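Local coordinates for sensor protein DivL (Caulobacter crescentus, PDB 4Q20) that is a membrane sensor kinase of the histidine kinase family, required for cell division and growth, and catalyses phosphorylation of the response regulator CtrA, at residues A[99-102]-A[106-109]; A[122-127]-A[136-141]; A[129-134]-A[166-171]. All coordinates share one frame; numbering follows the deposited sequence.

In the fold
The chain starts as the helical hairpin of the HisKA region, 26-66 and 73-103, and continues into the GHKL-type ATPase fold. Contact 1 closes a short turn at the end of helix 73-103, where the chain leaves the hairpin for strand 112-115. Contact 2 then folds strand 137-141 back along helix 116-133. Contact 3 opens on that same helix before contact 2 has closed, and ends much later on helix 153-170, so the two cross. They also touch: Val136 CG1 packs on Leu168 CD2 at 3.8 Å. Contacts 1 and 3 lie on opposite sides of the chain's centre, their own centres about 28 Å apart.

Contact 1. Residues A[99-102]-A[106-109]; sequences MAQI and EMAL
Glu106 N donates to Gln101 O at 2.8 Å and so ties the last turn of helix 73-103 to the linker that leads from the HisKA helical hairpin to the ATPase domain. A second bond runs the other way: Gln101 NE2 gives a hydrogen to Glu106 O at 3.3 Å. It is long but straight, with the oxygen in the plane of the amide, although the donor itself stands above the carbonyl plane. Gln101 thus grips Glu106 twice, through its backbone oxygen and through its side-chain amide.

Packing spreads outward from this pair. The extended Gln101 chain crosses Met107 at about a right angle, its NE2 lying 3.5 Å from Met107 CB. Ile102 takes the thioether end, CG1 meeting Met107 SD at 3.8 Å, while its own side chain also touches Leu225 of helix 222-232. Arg155 of helix 153-170 lies against both Gln101 and Met107, which brings the ATPase domain up to the linker. Met107 runs straight as far as SD and then bends (chi3 -68°), a turn that brings CE to 3.6 Å from Gln101 OE1.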
loop_
_atom_site.group_PDB
_atom_site.type_symbol
_atom_site.label_atom_id
_atom_site.label_comp_id
_atom_site.label_asym_id
_atom_site.label_seq_id
_atom_site.Cartn_x
_atom_site.Cartn_y
_atom_site.Cartn_z
ATOM N N MET A 99 -9.346 -8.899 -6.832
ATOM C CA MET A 99 -10.738 -8.488 -6.917
ATOM C C MET A 99 -11.034 -7.726 -8.233
ATOM O O MET A 99 -12.088 -7.957 -8.833
ATOM C CB MET A 99 -11.120 -7.624 -5.711
ATOM C CG MET A 99 -12.571 -7.780 -5.301
ATOM S SD MET A 99 -13.059 -9.464 -4.743
ATOM C CE MET A 99 -14.258 -9.826 -5.952
ATOM N N ALA A 100 -10.103 -6.863 -8.701
ATOM C CA ALA A 100 -10.256 -6.100 -9.955
ATOM C C ALA A 100 -10.228 -7.051 -11.164
ATOM O O ALA A 100 -11.040 -6.899 -12.082
ATOM C CB ALA A 100 -9.161 -5.051 -10.075
ATOM N N GLN A 101 -9.337 -8.065 -11.122
ATOM C CA GLN A 101 -9.179 -9.122 -12.130
ATOM C C GLN A 101 -10.485 -9.955 -12.260
ATOM O O GLN A 101 -10.932 -10.243 -13.377
ATOM C CB GLN A 101 -7.998 -10.011 -11.715
ATOM C CG GLN A 101 -7.218 -10.655 -12.856
ATOM C CD GLN A 101 -6.360 -11.804 -12.365
ATOM O OE1 GLN A 101 -5.617 -11.681 -11.385
ATOM N NE2 GLN A 101 -6.445 -12.950 -13.032
ATOM N N ILE A 102 -11.102 -10.302 -11.111
ATOM C CA ILE A 102 -12.357 -11.043 -11.006
ATOM C C ILE A 102 -13.527 -10.176 -11.553
ATOM O O ILE A 102 -14.366 -10.690 -12.309
ATOM C CB ILE A 102 -12.586 -11.516 -9.529
ATOM C CG1 ILE A 102 -11.772 -12.795 -9.223
ATOM C CG2 ILE A 102 -14.067 -11.773 -9.227
ATOM C CD1 ILE A 102 -11.427 -13.043 -7.717
ATOM N N GLU A 106 -11.433 -11.418 -15.877
ATOM C CA GLU A 106 -10.101 -11.795 -16.356
ATOM C C GLU A 106 -9.445 -12.897 -15.500
ATOM O O GLU A 106 -8.288 -13.240 -15.741
ATOM C CB GLU A 106 -9.185 -10.564 -16.391
ATOM C CG GLU A 106 -9.532 -9.527 -17.450
ATOM C CD GLU A 106 -8.826 -8.188 -17.304
ATOM O OE1 GLU A 106 -8.141 -7.966 -16.275
ATOM O OE2 GLU A 106 -8.996 -7.342 -18.211
ATOM N N MET A 107 -10.154 -13.456 -14.512
ATOM C CA MET A 107 -9.538 -14.522 -13.746
ATOM C C MET A 107 -10.133 -15.853 -14.116
ATOM O O MET A 107 -11.288 -16.140 -13.792
ATOM C CB MET A 107 -9.613 -14.316 -12.240
ATOM C CG MET A 107 -8.735 -15.300 -11.511
ATOM S SD MET A 107 -8.794 -15.175 -9.739
ATOM C CE MET A 107 -7.986 -13.566 -9.475
ATOM N N ALA A 108 -9.324 -16.662 -14.807
ATOM C CA ALA A 108 -9.658 -18.014 -15.219
ATOM C C ALA A 108 -8.854 -18.977 -14.362
ATOM O O ALA A 108 -7.654 -18.755 -14.138
ATOM C CB ALA A 108 -9.360 -18.210 -16.698
ATOM N N LEU A 109 -9.529 -20.002 -13.822
ATOM C CA LEU A 109 -8.886 -20.988 -12.956
ATOM C C LEU A 109 -8.135 -22.048 -13.772
ATOM O O LEU A 109 -8.554 -22.406 -14.875
ATOM C CB LEU A 109 -9.900 -21.681 -12.006
ATOM C CG LEU A 109 -10.874 -20.826 -11.189
ATOM C CD1 LEU A 109 -11.831 -21.710 -10.417
ATOM C CD2 LEU A 109 -10.150 -19.889 -10.227
#

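Contact 2. Residues A[122-127]-A[136-141]; sequences NAQERA and VTLAVE
An alpha-beta hairpin at the edge of the GHKL ATPase fold brings helix 116-133 over strand 137-141, an outermost strand of the five-stranded mixed sheet. The short segments run almost exactly antiparallel, at 172°, with their axes 8.8 Å apart at closest approach. Gln124 bridges the gap with its amide. Its CG stands anti to the backbone N (chi1 -177°) and the chain stays extended, which carries the amide out to the strand, where NE2 donates to Leu138 O at 3.0 Å. The bond is bent, 145° at the hydrogen; the donor sits above the carbonyl plane, and the oxygen is tilted from the plane of the amide.

Apolar packing accompanies this polar link. Val140 presents one methyl, CG2, which lies 3.5 Å from Gln124 CD and stays within packing distance of the chain back to CB. Leu138 runs past Gln124 in the opposite direction; its CB meets Gln124 CG at 4.0 Å, and its far end reaches the helix backbone. There CD1 rests 3.5 Å from Gln124 O and touches Ala127 CB at 3.6 Å. Val140 CG2 thus packs against the amide itself, while Leu138 packs lower on the chain.

Around this contact, strand 176-183 pairs in parallel with the edge strand through backbone bonds of Thr137, Ala139 and Glu141, and its Leu179 touches both Leu138 and Ala123. Helix 153-170 flanks helix 116-133: Ala127 meets Val164, and Arg126 makes a salt bridge with Asp161.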
loop_
_atom_site.group_PDB
_atom_site.type_symbol
_atom_site.label_atom_id
_atom_site.label_comp_id
_atom_site.label_asym_id
_atom_site.label_seq_id
_atom_site.Cartn_x
_atom_site.Cartn_y
_atom_site.Cartn_z
ATOM N N ASN A 122 -0.423 -26.974 4.508
ATOM C CA ASN A 122 0.339 -25.856 3.948
ATOM C C ASN A 122 -0.208 -24.537 4.489
ATOM O O ASN A 122 0.580 -23.645 4.800
ATOM C CB ASN A 122 0.330 -25.899 2.425
ATOM C CG ASN A 122 1.020 -27.121 1.862
ATOM O OD1 ASN A 122 1.657 -27.891 2.578
ATOM N ND2 ASN A 122 0.840 -27.385 0.580
ATOM N N ALA A 123 -1.541 -24.441 4.683
ATOM C CA ALA A 123 -2.144 -23.228 5.230
ATOM C C ALA A 123 -1.789 -23.071 6.719
ATOM O O ALA A 123 -1.597 -21.947 7.191
ATOM C CB ALA A 123 -3.649 -23.244 5.025
ATOM N N GLN A 124 -1.640 -24.197 7.431
ATOM C CA GLN A 124 -1.267 -24.250 8.852
ATOM C C GLN A 124 0.199 -23.804 9.063
ATOM O O GLN A 124 0.476 -23.036 9.995
ATOM C CB GLN A 124 -1.487 -25.665 9.390
ATOM C CG GLN A 124 -1.194 -25.824 10.880
ATOM C CD GLN A 124 -0.998 -27.265 11.272
ATOM O OE1 GLN A 124 -0.279 -28.030 10.614
ATOM N NE2 GLN A 124 -1.657 -27.666 12.342
ATOM N N GLU A 125 1.130 -24.268 8.202
ATOM C CA GLU A 125 2.531 -23.904 8.347
ATOM C C GLU A 125 2.801 -22.447 7.908
ATOM O O GLU A 125 3.707 -21.817 8.480
ATOM C CB GLU A 125 3.471 -24.896 7.637
ATOM C CG GLU A 125 3.328 -25.031 6.129
ATOM C CD GLU A 125 4.131 -26.161 5.513
ATOM O OE1 GLU A 125 5.374 -26.164 5.668
ATOM O OE2 GLU A 125 3.518 -27.039 4.863
ATOM N N ARG A 126 2.033 -21.911 6.920
ATOM C CA ARG A 126 2.197 -20.520 6.474
ATOM C C ARG A 126 1.718 -19.543 7.559
ATOM O O ARG A 126 2.267 -18.448 7.690
ATOM C CB ARG A 126 1.447 -20.235 5.155
ATOM C CG ARG A 126 2.084 -20.833 3.896
ATOM C CD ARG A 126 1.387 -20.395 2.604
ATOM N NE ARG A 126 -0.068 -20.570 2.634
ATOM C CZ ARG A 126 -0.744 -21.601 2.118
ATOM N NH1 ARG A 126 -0.102 -22.579 1.484
ATOM N NH2 ARG A 126 -2.071 -21.651 2.211
ATOM N N ALA A 127 0.700 -19.944 8.346
ATOM C CA ALA A 127 0.126 -19.090 9.391
ATOM C C ALA A 127 0.688 -19.362 10.801
ATOM O O ALA A 127 0.460 -18.548 11.695
ATOM C CB ALA A 127 -1.378 -19.242 9.402
ATOM N N VAL A 136 -2.128 -18.323 19.837
ATOM C CA VAL A 136 -3.219 -19.184 19.354
ATOM C C VAL A 136 -2.633 -20.519 18.827
ATOM O O VAL A 136 -1.493 -20.561 18.358
ATOM C CB VAL A 136 -4.079 -18.438 18.269
ATOM C CG1 VAL A 136 -5.201 -19.313 17.721
ATOM C CG2 VAL A 136 -4.656 -17.132 18.813
ATOM N N THR A 137 -3.423 -21.598 18.938
ATOM C CA THR A 137 -3.100 -22.950 18.485
ATOM C C THR A 137 -3.798 -23.212 17.156
ATOM O O THR A 137 -5.024 -23.130 17.090
ATOM C CB THR A 137 -3.529 -24.004 19.555
ATOM O OG1 THR A 137 -3.005 -23.643 20.837
ATOM C CG2 THR A 137 -3.091 -25.429 19.201
ATOM N N LEU A 138 -3.023 -23.535 16.111
ATOM C CA LEU A 138 -3.534 -23.908 14.795
ATOM C C LEU A 138 -3.619 -25.412 14.689
ATOM O O LEU A 138 -2.596 -26.088 14.755
ATOM C CB LEU A 138 -2.648 -23.376 13.665
ATOM C CG LEU A 138 -2.951 -22.005 13.096
ATOM C CD1 LEU A 138 -1.844 -21.577 12.161
ATOM C CD2 LEU A 138 -4.284 -21.982 12.356
ATOM N N ALA A 139 -4.821 -25.938 14.497
ATOM C CA ALA A 139 -5.040 -27.373 14.368
ATOM C C ALA A 139 -5.557 -27.751 12.979
ATOM O O ALA A 139 -6.233 -26.943 12.334
ATOM C CB ALA A 139 -6.024 -27.846 15.433
ATOM N N VAL A 140 -5.241 -28.997 12.539
ATOM C CA VAL A 140 -5.675 -29.620 11.284
ATOM C C VAL A 140 -6.377 -30.943 11.616
ATOM O O VAL A 140 -5.772 -31.819 12.234
ATOM C CB VAL A 140 -4.526 -29.820 10.265
ATOM C CG1 VAL A 140 -4.983 -30.649 9.065
ATOM C CG2 VAL A 140 -3.962 -28.484 9.804
ATOM N N GLU A 141 -7.643 -31.087 11.199
ATOM C CA GLU A 141 -8.428 -32.296 11.424
ATOM C C GLU A 141 -9.009 -32.775 10.087
ATOM O O GLU A 141 -10.176 -32.534 9.775
ATOM C CB GLU A 141 -9.521 -32.055 12.489
ATOM C CG GLU A 141 -8.997 -32.105 13.918
ATOM C CD GLU A 141 -9.781 -31.338 14.969
ATOM O OE1 GLU A 141 -11.033 -31.320 14.896
ATOM O OE2 GLU A 141 -9.139 -30.785 15.893
#

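Contact 3. Residues A[129-134]-A[166-171]; sequences KDAQLG and NALRQT
Leu168 of helix 153-170 sets its two methyls against Asp130 and Ala131, joining the C-terminal ends of two helices that lie on the same sheet of the GHKL ATPase fold. This apolar part is small. CD2 meets Ala131 CB at 3.8 Å, while CD1 lies over the backbone between the two residues, 4.0 Å from Ala131 N and 4.1 Å from Asp130 CB. The branched end of Leu168 thus covers the Asp130-Ala131 link and the Ala131 methyl, and Val177 of strand 176-183 and Val136 also pack on it.

The charged groups find their partners beyond the two segments. Asp130 OD1 forms a salt bridge with Arg83 of helix 73-103, so the ATPase domain is fastened here to the helical hairpin; OD2 has Glu165 close by, a like charge whose repulsion is probably offset by Arg83 and, more weakly, by a long ion pair with Arg91. Lys129 NZ makes a salt bridge with Glu66 of the second subunit.

Backbone bonds and one hydroxyl close the end of helix 153-170. Ala167 O accepts from three donors: Gln170 N, Thr171 N and the Thr171 hydroxyl. With its first torsion at -50°, Thr171 turns OG1 back toward the preceding turn, where it donates to Ala167 O at 2.8 Å from above the carbonyl plane.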
loop_
_atom_site.group_PDB
_atom_site.type_symbol
_atom_site.label_atom_id
_atom_site.label_comp_id
_atom_site.label_asym_id
_atom_site.label_seq_id
_atom_site.Cartn_x
_atom_site.Cartn_y
_atom_site.Cartn_z
ATOM N N LYS A 129 3.548 -18.960 12.363
ATOM C CA LYS A 129 4.277 -17.861 13.001
ATOM C C LYS A 129 3.331 -16.773 13.553
ATOM O O LYS A 129 3.505 -16.356 14.701
ATOM C CB LYS A 129 5.304 -17.231 12.041
ATOM C CG LYS A 129 6.659 -17.923 12.038
ATOM C CD LYS A 129 7.681 -17.118 11.248
ATOM C CE LYS A 129 9.001 -17.830 11.070
ATOM N NZ LYS A 129 10.017 -16.971 10.388
ATOM N N ASP A 130 2.331 -16.331 12.754
ATOM C CA ASP A 130 1.346 -15.310 13.156
ATOM C C ASP A 130 0.397 -15.830 14.280
ATOM O O ASP A 130 -0.174 -15.034 15.031
ATOM C CB ASP A 130 0.538 -14.822 11.933
ATOM C CG ASP A 130 1.354 -14.100 10.847
ATOM O OD1 ASP A 130 2.306 -13.355 11.202
ATOM O OD2 ASP A 130 1.006 -14.234 9.648
ATOM N N ALA A 131 0.255 -17.166 14.395
ATOM C CA ALA A 131 -0.561 -17.831 15.404
ATOM C C ALA A 131 0.161 -17.836 16.751
ATOM O O ALA A 131 -0.458 -17.590 17.788
ATOM C CB ALA A 131 -0.870 -19.256 14.967
ATOM N N GLN A 132 1.474 -18.101 16.734
ATOM C CA GLN A 132 2.296 -18.144 17.934
ATOM C C GLN A 132 2.484 -16.730 18.488
ATOM O O GLN A 132 2.546 -16.549 19.704
ATOM C CB GLN A 132 3.630 -18.827 17.632
ATOM C CG GLN A 132 3.477 -20.334 17.381
ATOM C CD GLN A 132 4.781 -21.030 17.061
ATOM O OE1 GLN A 132 5.255 -21.887 17.819
ATOM N NE2 GLN A 132 5.381 -20.702 15.919
ATOM N N LEU A 133 2.509 -15.731 17.599
ATOM C CA LEU A 133 2.606 -14.300 17.920
ATOM C C LEU A 133 1.341 -13.831 18.675
ATOM O O LEU A 133 1.430 -12.998 19.579
ATOM C CB LEU A 133 2.807 -13.497 16.612
ATOM C CG LEU A 133 2.850 -11.956 16.675
ATOM C CD1 LEU A 133 4.020 -11.444 17.523
ATOM C CD2 LEU A 133 2.898 -11.360 15.282
ATOM N N GLY A 134 0.193 -14.391 18.300
ATOM C CA GLY A 134 -1.090 -14.113 18.936
ATOM C C GLY A 134 -1.479 -15.106 20.021
ATOM O O GLY A 134 -2.599 -15.040 20.534
ATOM N N ASN A 166 -8.194 -14.271 9.082
ATOM C CA ASN A 166 -9.447 -13.708 9.601
ATOM C C ASN A 166 -9.741 -14.328 10.975
ATOM O O ASN A 166 -10.066 -13.592 11.920
ATOM C CB ASN A 166 -10.608 -13.946 8.619
ATOM C CG ASN A 166 -11.976 -13.661 9.186
ATOM O OD1 ASN A 166 -12.372 -12.504 9.338
ATOM N ND2 ASN A 166 -12.718 -14.723 9.530
ATOM N N ALA A 167 -9.584 -15.673 11.085
ATOM C CA ALA A 167 -9.781 -16.435 12.318
ATOM C C ALA A 167 -8.783 -16.006 13.405
ATOM O O ALA A 167 -9.201 -15.764 14.531
ATOM C CB ALA A 167 -9.645 -17.924 12.040
ATOM N N LEU A 168 -7.481 -15.854 13.060
ATOM C CA LEU A 168 -6.442 -15.455 14.016
ATOM C C LEU A 168 -6.683 -14.058 14.608
ATOM O O LEU A 168 -6.353 -13.819 15.774
ATOM C CB LEU A 168 -5.051 -15.509 13.372
ATOM C CG LEU A 168 -4.457 -16.882 13.083
ATOM C CD1 LEU A 168 -3.118 -16.728 12.361
ATOM C CD2 LEU A 168 -4.322 -17.725 14.355
ATOM N N ARG A 169 -7.266 -13.156 13.808
ATOM C CA ARG A 169 -7.566 -11.779 14.197
ATOM C C ARG A 169 -8.709 -11.701 15.211
ATOM O O ARG A 169 -8.751 -10.759 16.001
ATOM C CB ARG A 169 -7.909 -10.940 12.949
ATOM C CG ARG A 169 -6.673 -10.409 12.220
ATOM C CD ARG A 169 -7.025 -9.442 11.104
ATOM N NE ARG A 169 -7.689 -10.116 9.984
ATOM C CZ ARG A 169 -7.086 -10.485 8.858
ATOM N NH1 ARG A 169 -5.793 -10.233 8.672
ATOM N NH2 ARG A 169 -7.772 -11.103 7.905
ATOM N N GLN A 170 -9.628 -12.682 15.178
ATOM C CA GLN A 170 -10.813 -12.786 16.034
ATOM C C GLN A 170 -10.551 -13.586 17.324
ATOM O O GLN A 170 -11.239 -13.354 18.324
ATOM C CB GLN A 170 -11.957 -13.471 15.255
ATOM C CG GLN A 170 -12.601 -12.653 14.140
ATOM C CD GLN A 170 -14.060 -13.044 13.973
ATOM O OE1 GLN A 170 -14.402 -14.117 13.445
ATOM N NE2 GLN A 170 -14.958 -12.202 14.474
ATOM N N THR A 171 -9.604 -14.562 17.285
ATOM C CA THR A 171 -9.271 -15.463 18.398
ATOM C C THR A 171 -8.337 -14.787 19.443
ATOM O O THR A 171 -7.295 -14.234 19.071
ATOM C CB THR A 171 -8.668 -16.771 17.860
ATOM O OG1 THR A 171 -9.517 -17.281 16.829
ATOM C CG2 THR A 171 -8.517 -17.829 18.926
#